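Local coordinates for protein NS6 protease (Murine norovirus 1, PDB 4ASH) that probably cleaves the norovirus polyprotein during viral replication, acting as a cysteine protease with a trypsin-like fold, at residues T29-A34 and V51-D56. The protein carries 1 engineered substitution. Numbering follows the deposited sequence.
Sequences TAKHVA and VTSSGD
His32 and Asp56 meet edge-on, imidazole and carboxylate nearly coplanar, with 21° between their planes. In a trypsin-like protease this is the arrangement of the histidine and acid of the active site, and the pair is consistent with that role here. ND1 of His32 donates to OD2 of Asp56 at 2.6 Å; the bond lies in the ring plane and uses the syn lone pair, on the side of the other oxygen. That other oxygen, OD1, takes the backbone N of His32 at 2.9 Å, a more bent bond with its donor 19° out of the carboxylate plane. One residue thus grips both carboxylate oxygens, which fixes the rotation of the group. Asp56 presents it with CG anti to its own backbone N (chi1 -160°). CG1 of Val33 lies over one face of the imidazole, offset toward the rim, and Val160 of strand 152-162 touches both His32 and Asp56. The backbone adds a further tie, Lys31 N to Asp56 O at 2.8 Å, joining the turn after strand 26-30 to the one after strand 49-54. CB of Lys31 packs 3.2 Å from OD1 of Asp56. Beyond it the extended lysine chain runs past the Gly55 carbonyl, and a water accepts from Lys31 NZ at 3.1 Å and donates to Gly55 O at 2.6 Å.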
loop_
_atom_site.group_PDB
_atom_site.type_symbol
_atom_site.label_atom_id
_atom_site.label_comp_id
_atom_site.label_asym_id
_atom_site.label_seq_id
_atom_site.Cartn_x
_atom_site.Cartn_y
_atom_site.Cartn_z
ATOM N N THR A 29 -4.302 -2.542 2.930
ATOM C CA THR A 29 -4.070 -1.349 3.743
ATOM C C THR A 29 -2.836 -1.576 4.623
ATOM O O THR A 29 -2.233 -2.648 4.607
ATOM C CB THR A 29 -5.312 -1.015 4.625
ATOM O OG1 THR A 29 -5.123 0.244 5.299
ATOM C CG2 THR A 29 -5.542 -2.093 5.662
ATOM N N ALA A 30 -2.475 -0.559 5.394
ATOM C CA ALA A 30 -1.430 -0.671 6.392
ATOM C C ALA A 30 -2.048 -1.219 7.672
ATOM O O ALA A 30 -3.033 -0.683 8.171
ATOM C CB ALA A 30 -0.810 0.698 6.648
ATOM N N LYS A 31 -1.477 -2.287 8.208
ATOM C CA LYS A 31 -1.980 -2.863 9.448
ATOM C C LYS A 31 -2.198 -1.822 10.551
ATOM O O LYS A 31 -3.229 -1.830 11.242
ATOM C CB LYS A 31 -1.053 -3.985 9.942
ATOM C CG LYS A 31 -1.629 -4.732 11.134
ATOM C CD LYS A 31 -0.714 -5.846 11.603
ATOM C CE LYS A 31 -1.359 -6.620 12.743
ATOM N NZ LYS A 31 -0.681 -7.927 12.976
ATOM N N HIS A 32 -1.249 -0.900 10.696
ATOM C CA HIS A 32 -1.298 0.042 11.810
ATOM C C HIS A 32 -2.408 1.088 11.730
ATOM O O HIS A 32 -2.655 1.776 12.720
ATOM C CB HIS A 32 0.064 0.707 12.061
ATOM C CG HIS A 32 0.403 1.804 11.104
ATOM N ND1 HIS A 32 1.083 1.588 9.922
ATOM C CD2 HIS A 32 0.196 3.142 11.176
ATOM C CE1 HIS A 32 1.262 2.740 9.301
ATOM N NE2 HIS A 32 0.738 3.702 10.045
ATOM N N VAL A 33 -3.077 1.213 10.581
ATOM C CA VAL A 33 -4.170 2.179 10.475
ATOM C C VAL A 33 -5.535 1.506 10.549
ATOM O O VAL A 33 -6.550 2.170 10.749
ATOM C CB VAL A 33 -4.108 3.049 9.187
ATOM C CG1 VAL A 33 -2.749 3.722 9.029
ATOM C CG2 VAL A 33 -4.475 2.234 7.947
ATOM N N ALA A 34 -5.563 0.185 10.407
ATOM C CA ALA A 34 -6.832 -0.511 10.249
ATOM C C ALA A 34 -7.693 -0.470 11.504
ATOM O O ALA A 34 -7.177 -0.412 12.618
ATOM C CB ALA A 34 -6.593 -1.948 9.825
ATOM N N VAL A 51 -8.988 -12.057 6.702
ATOM C CA VAL A 51 -7.949 -11.048 6.804
ATOM C C VAL A 51 -6.620 -11.745 6.959
ATOM O O VAL A 51 -6.492 -12.708 7.725
ATOM C CB VAL A 51 -8.173 -10.116 8.003
ATOM C CG1 VAL A 51 -7.111 -9.039 8.022
ATOM C CG2 VAL A 51 -9.557 -9.489 7.942
ATOM N N THR A 52 -5.634 -11.297 6.197
ATOM C CA THR A 52 -4.290 -11.811 6.384
ATOM C C THR A 52 -3.357 -10.635 6.629
ATOM O O THR A 52 -3.511 -9.567 6.042
ATOM C CB THR A 52 -3.794 -12.668 5.193
ATOM O OG1 THR A 52 -3.421 -11.830 4.094
ATOM C CG2 THR A 52 -4.875 -13.643 4.741
ATOM N N SER A 53 -2.404 -10.831 7.527
ATOM C CA SER A 53 -1.416 -9.807 7.795
ATOM C C SER A 53 -0.009 -10.359 7.645
ATOM O O SER A 53 0.249 -11.551 7.851
ATOM C CB SER A 53 -1.605 -9.212 9.193
ATOM O OG SER A 53 -1.557 -10.219 10.185
ATOM N N SER A 54 0.896 -9.468 7.279
ATOM C CA SER A 54 2.303 -9.794 7.146
ATOM C C SER A 54 3.068 -8.513 7.437
ATOM O O SER A 54 3.003 -7.564 6.655
ATOM C CB SER A 54 2.581 -10.260 5.723
ATOM O OG SER A 54 3.944 -10.566 5.561
ATOM N N GLY A 55 3.768 -8.470 8.563
ATOM C CA GLY A 55 4.391 -7.227 8.995
ATOM C C GLY A 55 3.328 -6.141 9.128
ATOM O O GLY A 55 2.362 -6.312 9.873
ATOM N N ASP A 56 3.489 -5.037 8.400
ATOM C CA ASP A 56 2.499 -3.951 8.437
ATOM C C ASP A 56 1.603 -3.928 7.196
ATOM O O ASP A 56 0.954 -2.921 6.902
ATOM C CB ASP A 56 3.181 -2.588 8.616
ATOM C CG ASP A 56 2.221 -1.515 9.138
ATOM O OD1 ASP A 56 1.357 -1.835 9.974
ATOM O OD2 ASP A 56 2.335 -0.351 8.717
HETATM O O HOH W 1 1.636 -8.595 10.978
#